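Local coordinates for protein alpha-acetolactate decarboxylase (PDB 6J3D) that probably decarboxylates (2S)-2-acetolactate to (R)-acetoin at a zinc site, a step on the route from pyruvate to butane-2,3-diol, at residues 135-140 with 220-225; 55-60 with 178-183; 28-33 with 94-99; 36-41 with 158-163; 79-84 with 147-152. All coordinates share one frame; numbering follows the deposited sequence.

Contact 1: 135-140 with 220-225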
# COMPACT_ATOMS: atom_id res chain seq x y z
N ALA A 135 -7.35 -7.96 -11.09
CA ALA A 135 -6.59 -9.01 -11.75
C ALA A 135 -7.19 -9.15 -13.12
O ALA A 135 -8.41 -8.99 -13.28
CB ALA A 135 -6.70 -10.30 -10.96
N ILE A 136 -6.36 -9.38 -14.12
CA ILE A 136 -6.82 -9.54 -15.50
C ILE A 136 -6.22 -10.78 -16.16
O ILE A 136 -5.05 -11.11 -15.91
CB ILE A 136 -6.55 -8.26 -16.30
CG1 ILE A 136 -7.23 -8.29 -17.66
CG2 ILE A 136 -5.09 -8.02 -16.49
CD1 ILE A 136 -7.40 -6.87 -18.22
N ARG A 137 -7.03 -11.46 -16.99
CA ARG A 137 -6.58 -12.60 -17.74
C ARG A 137 -7.04 -12.46 -19.16
O ARG A 137 -8.21 -12.14 -19.40
CB ARG A 137 -7.15 -13.89 -17.19
CG ARG A 137 -6.75 -15.13 -17.93
CD ARG A 137 -7.01 -16.37 -17.07
NE ARG A 137 -6.75 -17.58 -17.83
CZ ARG A 137 -6.79 -18.83 -17.36
NH1 ARG A 137 -7.03 -19.08 -16.09
NH2 ARG A 137 -6.56 -19.84 -18.20
N ILE A 138 -6.13 -12.74 -20.10
CA ILE A 138 -6.47 -12.72 -21.51
C ILE A 138 -6.08 -14.06 -22.10
O ILE A 138 -4.89 -14.38 -22.10
CB ILE A 138 -5.75 -11.61 -22.27
CG1 ILE A 138 -5.93 -10.26 -21.60
CG2 ILE A 138 -6.25 -11.58 -23.75
CD1 ILE A 138 -4.84 -9.28 -22.04
N ASP A 139 -7.04 -14.82 -22.61
CA ASP A 139 -6.73 -16.12 -23.21
C ASP A 139 -7.01 -16.09 -24.68
O ASP A 139 -8.04 -15.61 -25.07
CB ASP A 139 -7.61 -17.21 -22.66
CG ASP A 139 -7.42 -17.43 -21.20
OD1 ASP A 139 -6.26 -17.52 -20.72
OD2 ASP A 139 -8.48 -17.33 -20.50
N GLY A 140 -6.13 -16.63 -25.51
CA GLY A 140 -6.49 -16.75 -26.91
C GLY A 140 -5.33 -16.54 -27.83
O GLY A 140 -4.23 -16.92 -27.51
N THR A 220 -10.49 -13.98 -25.10
CA THR A 220 -11.45 -13.76 -24.05
C THR A 220 -10.74 -13.08 -22.90
O THR A 220 -9.71 -13.57 -22.44
CB THR A 220 -12.11 -15.05 -23.56
OG1 THR A 220 -12.80 -15.68 -24.64
CG2 THR A 220 -13.17 -14.73 -22.46
N VAL A 221 -11.29 -11.97 -22.42
CA VAL A 221 -10.69 -11.21 -21.34
C VAL A 221 -11.60 -11.41 -20.14
O VAL A 221 -12.82 -11.25 -20.25
CB VAL A 221 -10.58 -9.72 -21.64
CG1 VAL A 221 -9.95 -8.94 -20.45
CG2 VAL A 221 -9.77 -9.53 -22.94
N THR A 222 -10.99 -11.76 -19.01
CA THR A 222 -11.69 -11.82 -17.72
C THR A 222 -10.99 -10.94 -16.72
O THR A 222 -9.79 -10.82 -16.72
CB THR A 222 -11.87 -13.28 -17.22
OG1 THR A 222 -10.62 -13.99 -17.21
CG2 THR A 222 -12.80 -14.05 -18.16
N ILE A 223 -11.81 -10.27 -15.91
CA ILE A 223 -11.36 -9.29 -14.92
C ILE A 223 -11.96 -9.63 -13.57
O ILE A 223 -13.17 -9.89 -13.42
CB ILE A 223 -11.72 -7.87 -15.32
CG1 ILE A 223 -11.20 -7.55 -16.71
CG2 ILE A 223 -11.18 -6.82 -14.28
CD1 ILE A 223 -11.70 -6.28 -17.28
N SER A 224 -11.12 -9.51 -12.54
CA SER A 224 -11.52 -9.80 -11.17
C SER A 224 -11.20 -8.56 -10.30
O SER A 224 -10.04 -8.15 -10.20
CB SER A 224 -10.74 -11.03 -10.67
OG SER A 224 -11.15 -11.49 -9.37
N GLN A 225 -12.22 -7.96 -9.69
CA GLN A 225 -12.08 -6.72 -8.93
C GLN A 225 -11.65 -7.04 -7.53
O GLN A 225 -12.26 -7.89 -6.90
CB GLN A 225 -13.47 -6.01 -8.93
CG GLN A 225 -13.62 -4.82 -8.08
CD GLN A 225 -15.06 -4.26 -8.11
OE1 GLN A 225 -15.71 -4.34 -9.12
NE2 GLN A 225 -15.55 -3.74 -6.97
O HOH W 1 -9.88 -14.82 -19.86
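An antiparallel strand pair of the acetolactate decarboxylase fold joins A135 to S224, R137 to T222 and D139 to T220 as hydrogen-bonded pairs, with I136-I223 and I138-V221 as the non-hydrogen-bonded pairs between them. Six backbone bonds run in a regular ladder; R137 N to T222 O and T222 N to R137 O both measure 2.8 Å. Strands 135-139 and 220-225 run at 167° to each other. On the isoleucine face, I136 CG1 sits anti to its own N (chi1 -170°), which carries I136 CD1 over to I223 CG1 at 4.1 Å, while I136 CG1 lies 4.0 Å from V221 CG1. I138 runs alongside V221, and helix 116-126 covers this apolar face through F119 and I123. The other face, with R137, D139, T220 and T222, is largely polar. The extended chain of R137 lies beside T222, R137 CB 3.5 Å from T222 OG1, then reaches along its own strand to D139. There R137 NE meets the syn lone pair of D139 OD1 at 2.9 Å, in the guanidinium plane, in a salt bridge; NH1 pairs with D73, and OD1 also bonds T178. A water bridges the strands here, 2.9 Å from each of D139 OD2, T220 O and T222 OG1.

Contact 2: 55-60 with 178-183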
# COMPACT_ATOMS: atom_id res chain seq x y z
N GLY A 55 -3.24 -17.43 -3.11
CA GLY A 55 -3.91 -17.27 -4.39
C GLY A 55 -3.78 -18.48 -5.28
O GLY A 55 -3.02 -19.39 -4.99
N ASP A 56 -4.47 -18.42 -6.40
CA ASP A 56 -4.30 -19.41 -7.46
C ASP A 56 -3.86 -18.77 -8.76
O ASP A 56 -3.89 -19.41 -9.82
CB ASP A 56 -5.61 -20.19 -7.65
CG ASP A 56 -6.82 -19.31 -7.97
OD1 ASP A 56 -6.65 -18.18 -8.45
OD2 ASP A 56 -7.96 -19.80 -7.81
N PHE A 57 -3.41 -17.52 -8.68
CA PHE A 57 -3.14 -16.65 -9.81
C PHE A 57 -2.10 -15.63 -9.39
O PHE A 57 -2.15 -15.12 -8.26
CB PHE A 57 -4.46 -15.91 -10.08
CG PHE A 57 -4.42 -14.90 -11.19
CD1 PHE A 57 -5.06 -15.13 -12.38
CD2 PHE A 57 -3.87 -13.65 -10.97
CE1 PHE A 57 -5.11 -14.13 -13.37
CE2 PHE A 57 -3.92 -12.66 -11.94
CZ PHE A 57 -4.52 -12.91 -13.15
N GLY A 58 -1.12 -15.36 -10.23
CA GLY A 58 -0.12 -14.34 -9.87
C GLY A 58 1.06 -14.21 -10.81
O GLY A 58 1.21 -14.99 -11.78
N ILE A 59 1.88 -13.21 -10.51
CA ILE A 59 3.07 -12.87 -11.28
C ILE A 59 4.14 -12.36 -10.37
O ILE A 59 3.88 -12.03 -9.21
CB ILE A 59 2.78 -11.76 -12.35
CG1 ILE A 59 2.32 -10.45 -11.69
CG2 ILE A 59 1.79 -12.30 -13.45
CD1 ILE A 59 2.27 -9.30 -12.66
N GLY A 60 5.36 -12.32 -10.88
CA GLY A 60 6.47 -11.77 -10.13
C GLY A 60 7.77 -12.27 -10.63
O GLY A 60 7.93 -12.57 -11.82
N THR A 178 -1.82 -17.33 -22.74
CA THR A 178 -2.48 -16.62 -21.67
C THR A 178 -1.60 -15.49 -21.16
O THR A 178 -0.41 -15.69 -20.87
CB THR A 178 -2.83 -17.62 -20.51
OG1 THR A 178 -3.79 -18.59 -21.01
CG2 THR A 178 -3.39 -16.89 -19.33
N ILE A 179 -2.19 -14.31 -21.04
CA ILE A 179 -1.59 -13.18 -20.38
C ILE A 179 -2.34 -13.04 -19.08
O ILE A 179 -3.57 -13.05 -19.07
CB ILE A 179 -1.73 -11.85 -21.16
CG1 ILE A 179 -0.86 -11.84 -22.40
CG2 ILE A 179 -1.34 -10.63 -20.26
CD1 ILE A 179 -1.05 -10.65 -23.31
N VAL A 180 -1.62 -12.90 -17.98
CA VAL A 180 -2.22 -12.61 -16.67
C VAL A 180 -1.47 -11.50 -16.00
O VAL A 180 -0.25 -11.31 -16.21
CB VAL A 180 -2.27 -13.83 -15.71
CG1 VAL A 180 -3.29 -14.86 -16.21
CG2 VAL A 180 -0.88 -14.41 -15.47
N GLY A 181 -2.20 -10.72 -15.20
CA GLY A 181 -1.54 -9.74 -14.38
C GLY A 181 -2.50 -8.92 -13.58
O GLY A 181 -3.63 -9.32 -13.35
N PHE A 182 -2.03 -7.74 -13.21
CA PHE A 182 -2.75 -6.88 -12.31
C PHE A 182 -2.81 -5.46 -12.82
O PHE A 182 -1.88 -4.99 -13.49
CB PHE A 182 -2.08 -6.91 -10.93
CG PHE A 182 -2.14 -8.23 -10.26
CD1 PHE A 182 -3.28 -8.64 -9.62
CD2 PHE A 182 -1.05 -9.11 -10.32
CE1 PHE A 182 -3.32 -9.90 -8.99
CE2 PHE A 182 -1.12 -10.34 -9.70
CZ PHE A 182 -2.23 -10.74 -9.08
N LEU A 183 -3.91 -4.77 -12.49
CA LEU A 183 -4.09 -3.35 -12.77
C LEU A 183 -4.05 -2.65 -11.41
O LEU A 183 -4.83 -3.02 -10.52
CB LEU A 183 -5.44 -3.13 -13.43
CG LEU A 183 -5.88 -3.95 -14.62
CD1 LEU A 183 -7.02 -3.17 -15.25
CD2 LEU A 183 -4.81 -4.34 -15.55
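F57 and I59 both bear on V180, G181 and F182 where strand 57-60 passes over strand 178-183 at 81°, a near-orthogonal crossing inside the core with no hydrogen bond between the two segments. I59 and G181 form the nearest CA pair, 6.4 Å apart, and I59 CD1 comes up against G181 CA. The F57 ring is the main bump. With CG anti to the backbone N (chi1 177°), the ring reaches down to the other strand and wedges between V180 and F182. F57 CE1 lies 3.5 Å from V180 CG1, and the ring edge meets the backbone carbonyl, F57 CE2 being 3.6 Å from G181 O. That same edge points at the face of F182 in an offset edge-to-face stack, the F57 and F182 centroids 5.6 Å apart and the planes at 81°. F182 in turn offers its own edge to the next bump, with F182 CD2 3.9 Å from I59 CG1, while its CE2 comes beside G58 CA. I59 CG2 drops onto V180 O at 3.6 Å, close to V180 CG2. A leucine in place of F57 would probably open a gap between V180 and F182 and deprive the F182 face of its aromatic edge. F102 stacks on F57 from outside the two segments. Cohesion across the crossing therefore rests on shape and on aromatic and aliphatic contact, making it an apolar crossing whose I59 borders the zinc ligands H197 and H199.

Contact 3: 28-33 with 94-99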
# COMPACT_ATOMS: atom_id res chain seq x y z
N ILE A 28 -5.55 -8.63 -3.11
CA ILE A 28 -4.27 -8.91 -3.75
C ILE A 28 -3.23 -9.06 -2.65
O ILE A 28 -3.18 -8.23 -1.74
CB ILE A 28 -3.87 -7.80 -4.72
CG1 ILE A 28 -4.88 -7.73 -5.89
CG2 ILE A 28 -2.45 -7.95 -5.24
CD1 ILE A 28 -4.55 -6.65 -6.76
N TYR A 29 -2.46 -10.15 -2.67
CA TYR A 29 -1.43 -10.40 -1.73
C TYR A 29 -0.14 -10.00 -2.40
O TYR A 29 0.27 -10.62 -3.40
CB TYR A 29 -1.43 -11.86 -1.28
CG TYR A 29 -0.61 -12.12 -0.08
CD1 TYR A 29 -1.10 -11.81 1.18
CD2 TYR A 29 0.65 -12.69 -0.19
CE1 TYR A 29 -0.34 -12.05 2.31
CE2 TYR A 29 1.42 -12.94 0.95
CZ TYR A 29 0.90 -12.60 2.19
OH TYR A 29 1.60 -12.80 3.35
N GLN A 30 0.47 -8.95 -1.85
CA GLN A 30 1.62 -8.26 -2.41
C GLN A 30 2.87 -8.53 -1.60
O GLN A 30 2.96 -8.13 -0.45
CB GLN A 30 1.38 -6.76 -2.49
CG GLN A 30 2.58 -5.95 -3.02
CD GLN A 30 2.96 -6.39 -4.40
OE1 GLN A 30 2.06 -6.52 -5.28
NE2 GLN A 30 4.27 -6.69 -4.62
N VAL A 31 3.82 -9.23 -2.19
CA VAL A 31 5.06 -9.57 -1.53
C VAL A 31 6.11 -8.55 -1.88
O VAL A 31 6.56 -8.46 -3.01
CB VAL A 31 5.48 -11.03 -1.92
CG1 VAL A 31 6.92 -11.33 -1.55
CG2 VAL A 31 4.51 -12.06 -1.34
N SER A 32 6.50 -7.78 -0.86
CA SER A 32 7.51 -6.73 -0.92
C SER A 32 7.13 -5.62 -1.91
O SER A 32 5.97 -5.53 -2.36
CB SER A 32 8.91 -7.28 -1.22
OG SER A 32 9.92 -6.38 -0.87
N THR A 33 8.09 -4.74 -2.17
CA THR A 33 7.80 -3.51 -2.95
C THR A 33 8.62 -3.44 -4.21
O THR A 33 9.75 -3.96 -4.29
CB THR A 33 8.08 -2.23 -2.16
OG1 THR A 33 9.51 -1.97 -2.05
CG2 THR A 33 7.43 -2.27 -0.77
N SER A 94 11.03 -15.81 -3.46
CA SER A 94 10.84 -14.62 -4.24
C SER A 94 11.03 -13.32 -3.43
O SER A 94 10.56 -13.19 -2.27
CB SER A 94 9.40 -14.58 -4.82
OG SER A 94 9.14 -13.34 -5.51
N PRO A 95 11.64 -12.33 -4.09
CA PRO A 95 11.73 -10.98 -3.57
C PRO A 95 10.58 -10.06 -3.96
O PRO A 95 10.52 -8.96 -3.39
CB PRO A 95 13.00 -10.45 -4.22
CG PRO A 95 12.94 -11.06 -5.62
CD PRO A 95 12.39 -12.46 -5.36
N PHE A 96 9.71 -10.47 -4.88
CA PHE A 96 8.67 -9.60 -5.36
C PHE A 96 7.68 -10.40 -6.15
O PHE A 96 8.05 -11.01 -7.16
CB PHE A 96 9.24 -8.51 -6.28
CG PHE A 96 8.18 -7.57 -6.85
CD1 PHE A 96 7.62 -6.60 -6.03
CD2 PHE A 96 7.78 -7.64 -8.15
CE1 PHE A 96 6.65 -5.71 -6.50
CE2 PHE A 96 6.78 -6.73 -8.63
CZ PHE A 96 6.22 -5.79 -7.77
N CYS A 97 6.43 -10.40 -5.73
CA CYS A 97 5.39 -11.10 -6.46
C CYS A 97 4.04 -10.68 -5.92
O CYS A 97 3.94 -10.01 -4.92
CB CYS A 97 5.60 -12.64 -6.36
SG CYS A 97 5.87 -13.29 -4.75
N SER A 98 2.98 -11.04 -6.65
CA SER A 98 1.62 -10.61 -6.30
C SER A 98 0.67 -11.77 -6.63
O SER A 98 0.82 -12.41 -7.69
CB SER A 98 1.20 -9.45 -7.24
OG SER A 98 2.10 -8.38 -7.17
N PHE A 99 -0.27 -12.06 -5.72
CA PHE A 99 -1.20 -13.16 -5.91
C PHE A 99 -2.62 -12.79 -5.62
O PHE A 99 -2.90 -11.88 -4.82
CB PHE A 99 -0.84 -14.35 -4.99
CG PHE A 99 0.56 -14.77 -5.11
CD1 PHE A 99 0.96 -15.60 -6.20
CD2 PHE A 99 1.51 -14.34 -4.22
CE1 PHE A 99 2.30 -15.96 -6.33
CE2 PHE A 99 2.85 -14.74 -4.34
CZ PHE A 99 3.24 -15.53 -5.42
O HOH W 2 12.38 -8.32 -1.13
O HOH W 3 10.97 -6.54 -4.24
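Q30 carries its CG anti to the backbone N and then bends at chi2 (60°), which swings its amide across to S98 and F96. S98 OG donates to Q30 OE1 at 2.7 Å, approaching 28° out of the carbonyl plane. The other end of the amide bonds back to its own segment, Q30 NE2 to S32 O at 3.1 Å, and this pair of bonds fixes which way round the amide sits. Q30 NE2 also lies 3.2 Å from F96 CE1, the amide turned 37° from the ring plane. On the opposite face V31 CB packs 3.6 Å from C97 SG, and the edge of Y29 borders F99. Between the backbones, Y29 N to F99 O and V31 N to C97 O are both 2.8 Å, whereas C97 N to V31 O is weak. Past the strand ends a water links S32 OG to P95 O, and S94 OG, also hydrogen-bonded to T61 O, receives F96 N at 3.0 Å in an ST turn. The whole is an antiparallel pair, strands 27-31 and 97-100, lying between strands 219-232 and 57-61; its F96 ring comes within about 4 Å of the side chain of H197, a ligand of the zinc centre.

Contact 4: 36-41 with 158-163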
# COMPACT_ATOMS: atom_id res chain seq x y z
N SER A 36 12.04 -1.68 -3.68
CA SER A 36 13.09 -2.56 -3.15
C SER A 36 13.74 -3.34 -4.28
O SER A 36 14.95 -3.51 -4.31
CB SER A 36 12.50 -3.53 -2.11
OG SER A 36 13.49 -4.42 -1.59
N LEU A 37 12.93 -3.81 -5.24
CA LEU A 37 13.48 -4.52 -6.36
C LEU A 37 14.34 -3.56 -7.22
O LEU A 37 15.42 -3.92 -7.68
CB LEU A 37 12.35 -5.19 -7.18
CG LEU A 37 12.75 -6.36 -8.03
CD1 LEU A 37 13.15 -7.59 -7.22
CD2 LEU A 37 11.55 -6.67 -8.92
N LEU A 38 13.90 -2.33 -7.40
CA LEU A 38 14.72 -1.32 -8.14
C LEU A 38 16.09 -1.13 -7.53
O LEU A 38 17.07 -0.93 -8.25
CB LEU A 38 14.05 0.05 -8.15
CG LEU A 38 12.78 0.23 -8.96
CD1 LEU A 38 12.33 1.70 -8.82
CD2 LEU A 38 12.94 -0.22 -10.43
N ASP A 39 16.14 -1.15 -6.19
CA ASP A 39 17.37 -0.98 -5.43
C ASP A 39 18.26 -2.20 -5.41
O ASP A 39 19.28 -2.19 -4.72
CB ASP A 39 17.06 -0.59 -3.98
CG ASP A 39 18.28 -0.05 -3.24
OD1 ASP A 39 18.97 0.85 -3.78
OD2 ASP A 39 18.55 -0.51 -2.09
N GLY A 40 17.90 -3.25 -6.15
CA GLY A 40 18.76 -4.44 -6.21
C GLY A 40 18.57 -5.41 -5.04
O GLY A 40 19.47 -6.23 -4.77
N VAL A 41 17.42 -5.36 -4.36
CA VAL A 41 17.10 -6.33 -3.31
C VAL A 41 16.47 -7.54 -4.00
O VAL A 41 15.24 -7.62 -4.13
CB VAL A 41 16.20 -5.74 -2.21
CG1 VAL A 41 15.92 -6.77 -1.09
CG2 VAL A 41 16.81 -4.44 -1.63
N VAL A 158 23.37 -5.13 -8.80
CA VAL A 158 23.24 -3.78 -9.37
C VAL A 158 21.77 -3.36 -9.40
O VAL A 158 20.89 -4.23 -9.36
CB VAL A 158 23.86 -3.71 -10.77
CG1 VAL A 158 25.32 -4.20 -10.72
CG2 VAL A 158 23.02 -4.52 -11.81
N PRO A 159 21.50 -2.04 -9.42
CA PRO A 159 20.12 -1.56 -9.57
C PRO A 159 19.45 -2.17 -10.79
O PRO A 159 20.10 -2.40 -11.82
CB PRO A 159 20.28 -0.05 -9.75
CG PRO A 159 21.57 0.28 -9.05
CD PRO A 159 22.45 -0.92 -9.21
N MET A 160 18.15 -2.37 -10.68
CA MET A 160 17.39 -3.04 -11.72
C MET A 160 17.42 -2.30 -13.05
O MET A 160 17.39 -2.94 -14.10
CB MET A 160 15.95 -3.30 -11.28
CG MET A 160 15.26 -4.43 -12.09
SD MET A 160 13.53 -4.51 -11.59
CE MET A 160 12.97 -5.70 -12.85
N VAL A 161 17.49 -0.95 -13.03
CA VAL A 161 17.64 -0.20 -14.31
C VAL A 161 18.93 -0.65 -15.04
O VAL A 161 18.93 -0.78 -16.27
CB VAL A 161 17.57 1.35 -14.08
CG1 VAL A 161 18.16 2.13 -15.25
CG2 VAL A 161 16.11 1.79 -13.83
N GLU A 162 19.99 -0.96 -14.28
CA GLU A 162 21.24 -1.51 -14.86
C GLU A 162 21.01 -2.97 -15.25
O GLU A 162 21.30 -3.37 -16.39
CB GLU A 162 22.43 -1.35 -13.88
N ALA A 163 20.43 -3.75 -14.34
CA ALA A 163 20.20 -5.19 -14.57
C ALA A 163 19.45 -5.45 -15.89
O ALA A 163 19.82 -6.36 -16.65
CB ALA A 163 19.45 -5.82 -13.38
O HOH W 4 16.75 0.49 -10.66
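L37 meets M160 first on the way along segment 36-41. Its CG is anti to the backbone N (chi1 -157°), which sets the isobutyl group against the thioether: L37 CD2 is 4.0 Å from M160 SD, the two side chains crossing at a slant. M160 stays extended beyond CG, with M160 CB resting 3.7 Å from L37 O, and goes on to touch E257, which can bind zinc in this protein but does not hold the ion in this model. The next residue, L38, supplies the polar link. L38 O accepts M160 N at 3.0 Å, with an N-H...O angle of 163° and the donor tilted 35° from the carbonyl plane. A water also donates to L38 O at 2.8 Å and accepts from V161 N, so the carbonyl ending one helix collects two donors, and backbone N-H groups at the start of helix 160-163 find partners there. P159, at the N-cap position of that helix, lays its CA 3.4 Å from the same L38 O. The L38 side chain packs its CD2 4.4 Å from M160 CB and also touches I253 and T256 of helix 249-257. After D39 the chain leaves the helix in a Schellman motif: G40, with positive phi, bonds back to L37 O, and V41 N bonds to S36 O. A CB on G40 would run into V158 O, and the backbone conformation here is itself one that suits glycine; G40 CA packs 3.8 Å from V158 O.

Contact 5: 79-84 with 147-152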
# COMPACT_ATOMS: atom_id res chain seq x y z
N LEU A 79 9.69 -18.94 -15.83
CA LEU A 79 10.15 -18.81 -17.23
C LEU A 79 11.53 -18.16 -17.29
O LEU A 79 11.73 -17.06 -16.78
CB LEU A 79 9.14 -17.99 -18.04
CG LEU A 79 7.72 -18.56 -18.17
CD1 LEU A 79 6.81 -17.61 -18.91
CD2 LEU A 79 7.76 -19.90 -18.86
N ARG A 80 12.49 -18.89 -17.86
CA ARG A 80 13.86 -18.42 -18.00
C ARG A 80 14.17 -18.08 -19.45
O ARG A 80 13.48 -18.53 -20.37
CB ARG A 80 14.84 -19.51 -17.54
CG ARG A 80 14.83 -19.77 -16.06
CD ARG A 80 16.00 -20.62 -15.68
NE ARG A 80 16.18 -20.74 -14.23
CZ ARG A 80 15.93 -21.85 -13.52
NH1 ARG A 80 15.42 -22.93 -14.11
NH2 ARG A 80 16.16 -21.87 -12.22
N SER A 81 15.22 -17.31 -19.65
CA SER A 81 15.61 -16.81 -20.97
C SER A 81 16.11 -17.90 -21.91
O SER A 81 16.26 -17.66 -23.10
CB SER A 81 16.73 -15.79 -20.81
OG SER A 81 17.85 -16.40 -20.19
N ASP A 82 16.34 -19.10 -21.39
CA ASP A 82 16.66 -20.24 -22.25
C ASP A 82 15.43 -20.90 -22.92
O ASP A 82 15.54 -21.95 -23.58
CB ASP A 82 17.50 -21.26 -21.47
CG ASP A 82 16.73 -21.91 -20.30
OD1 ASP A 82 17.36 -22.76 -19.59
OD2 ASP A 82 15.52 -21.59 -20.13
N GLY A 83 14.25 -20.28 -22.81
CA GLY A 83 13.05 -20.79 -23.45
C GLY A 83 12.44 -22.00 -22.77
O GLY A 83 11.71 -22.78 -23.41
N THR A 84 12.71 -22.17 -21.49
CA THR A 84 12.07 -23.19 -20.68
C THR A 84 11.17 -22.61 -19.61
O THR A 84 11.41 -21.50 -19.10
CB THR A 84 13.08 -24.04 -19.97
OG1 THR A 84 13.82 -23.23 -19.06
CG2 THR A 84 14.02 -24.75 -20.99
N THR A 147 7.97 -10.04 -25.04
CA THR A 147 8.28 -10.21 -23.62
C THR A 147 9.77 -10.01 -23.34
O THR A 147 10.61 -10.02 -24.23
CB THR A 147 7.90 -11.59 -23.15
OG1 THR A 147 8.78 -12.54 -23.77
CG2 THR A 147 6.41 -11.90 -23.47
N ARG A 148 10.07 -9.82 -22.07
CA ARG A 148 11.43 -9.91 -21.62
C ARG A 148 11.45 -10.98 -20.52
O ARG A 148 10.39 -11.27 -19.92
CB ARG A 148 11.86 -8.56 -21.06
CG ARG A 148 11.18 -8.20 -19.71
CD ARG A 148 11.94 -8.62 -18.41
NE ARG A 148 11.21 -8.22 -17.21
CZ ARG A 148 11.14 -6.97 -16.74
NH1 ARG A 148 11.79 -5.97 -17.33
NH2 ARG A 148 10.40 -6.72 -15.67
N THR A 149 12.62 -11.56 -20.24
CA THR A 149 12.75 -12.45 -19.09
C THR A 149 13.99 -12.00 -18.34
O THR A 149 15.09 -12.05 -18.88
CB THR A 149 12.91 -13.95 -19.48
OG1 THR A 149 14.09 -14.09 -20.29
CG2 THR A 149 11.67 -14.49 -20.23
N VAL A 150 13.83 -11.58 -17.09
CA VAL A 150 14.98 -11.26 -16.24
C VAL A 150 15.82 -12.51 -16.02
O VAL A 150 15.29 -13.63 -16.05
CB VAL A 150 14.57 -10.62 -14.87
CG1 VAL A 150 13.92 -9.22 -15.10
CG2 VAL A 150 13.62 -11.51 -14.08
N GLU A 151 17.13 -12.31 -15.80
CA GLU A 151 18.07 -13.42 -15.73
C GLU A 151 18.81 -13.37 -14.40
O GLU A 151 19.00 -12.30 -13.82
CB GLU A 151 19.12 -13.34 -16.85
CG GLU A 151 18.54 -13.40 -18.27
CD GLU A 151 19.65 -13.41 -19.33
OE1 GLU A 151 20.37 -12.39 -19.45
OE2 GLU A 151 19.80 -14.44 -20.02
N LEU A 152 19.24 -14.55 -13.97
CA LEU A 152 19.98 -14.71 -12.72
C LEU A 152 21.13 -13.71 -12.61
O LEU A 152 21.96 -13.59 -13.53
CB LEU A 152 20.50 -16.15 -12.58
CG LEU A 152 21.28 -16.45 -11.26
CD1 LEU A 152 20.91 -17.81 -10.69
CD2 LEU A 152 22.76 -16.35 -11.50
O HOH W 5 15.93 -16.12 -17.03
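S81 points its side chain at both T149 and E151, which take it from two directions. With its hydroxyl between backbone N and carbonyl carbon (chi1 60°), S81 OG donates at 2.8 Å to E151 OE2, which accepts through its anti lone pair, the one away from the other carboxylate oxygen. The glutamate comes to it in a long reach: CG is anti to the carbonyl carbon (chi1 -61°), and the chain then runs extended before the carboxylate turns. T149 OG1 lies against the root of the same serine, 3.2 Å from S81 CB. T149 OG1 is 3.5 Å from S81 N as well, but at an angle too poor for a hydrogen bond; S81 N is instead taken up by a water at 3.0 Å, which donates on to V150 O. Thus one serine is tied to the other segment twice, directly through its hydroxyl and through water from its backbone. An alanine in place of E151 would probably leave the S81 hydroxyl without this acceptor and freer to turn. P168 packs on S81, T149 and E151 alike. Behind S81 the chain reverses, D82 OD2 accepting T84 N at 3.2 Å in an Asx turn and T84 OG1 at 2.6 Å. The contact joins this beta hairpin, strands 75-80 and 84-87, to the end of strand 141-148. There R148 and V150 N grip E68, which can bind zinc in this protein but does not in this model, so the junction borders the residues around the zinc site.

From the N terminus, strand 27-31 pairs with segment 94-99, where contact 3 closes the first loop. Helix 34-38 opens contact 4 within that loop and finds its partner only at 158-163, so contacts 3 and 4 cross; P95 and F96 touch L37 where they meet. Segment 55-60 also starts inside contact 3 and crosses both it and contact 4 on the way to 178-183, I59 and S98 being hydrogen-bonded through the backbone. Contact 5 crosses contact 3 but falls wholly within the loops of contacts 2 and 4, and its R148 touches M160. Last, segment 135-140 reaches 220-225, crossing contacts 2, 4 and 5. Strands 133-139 and 175-184 are sheet neighbours, tying contact 1 to contact 2.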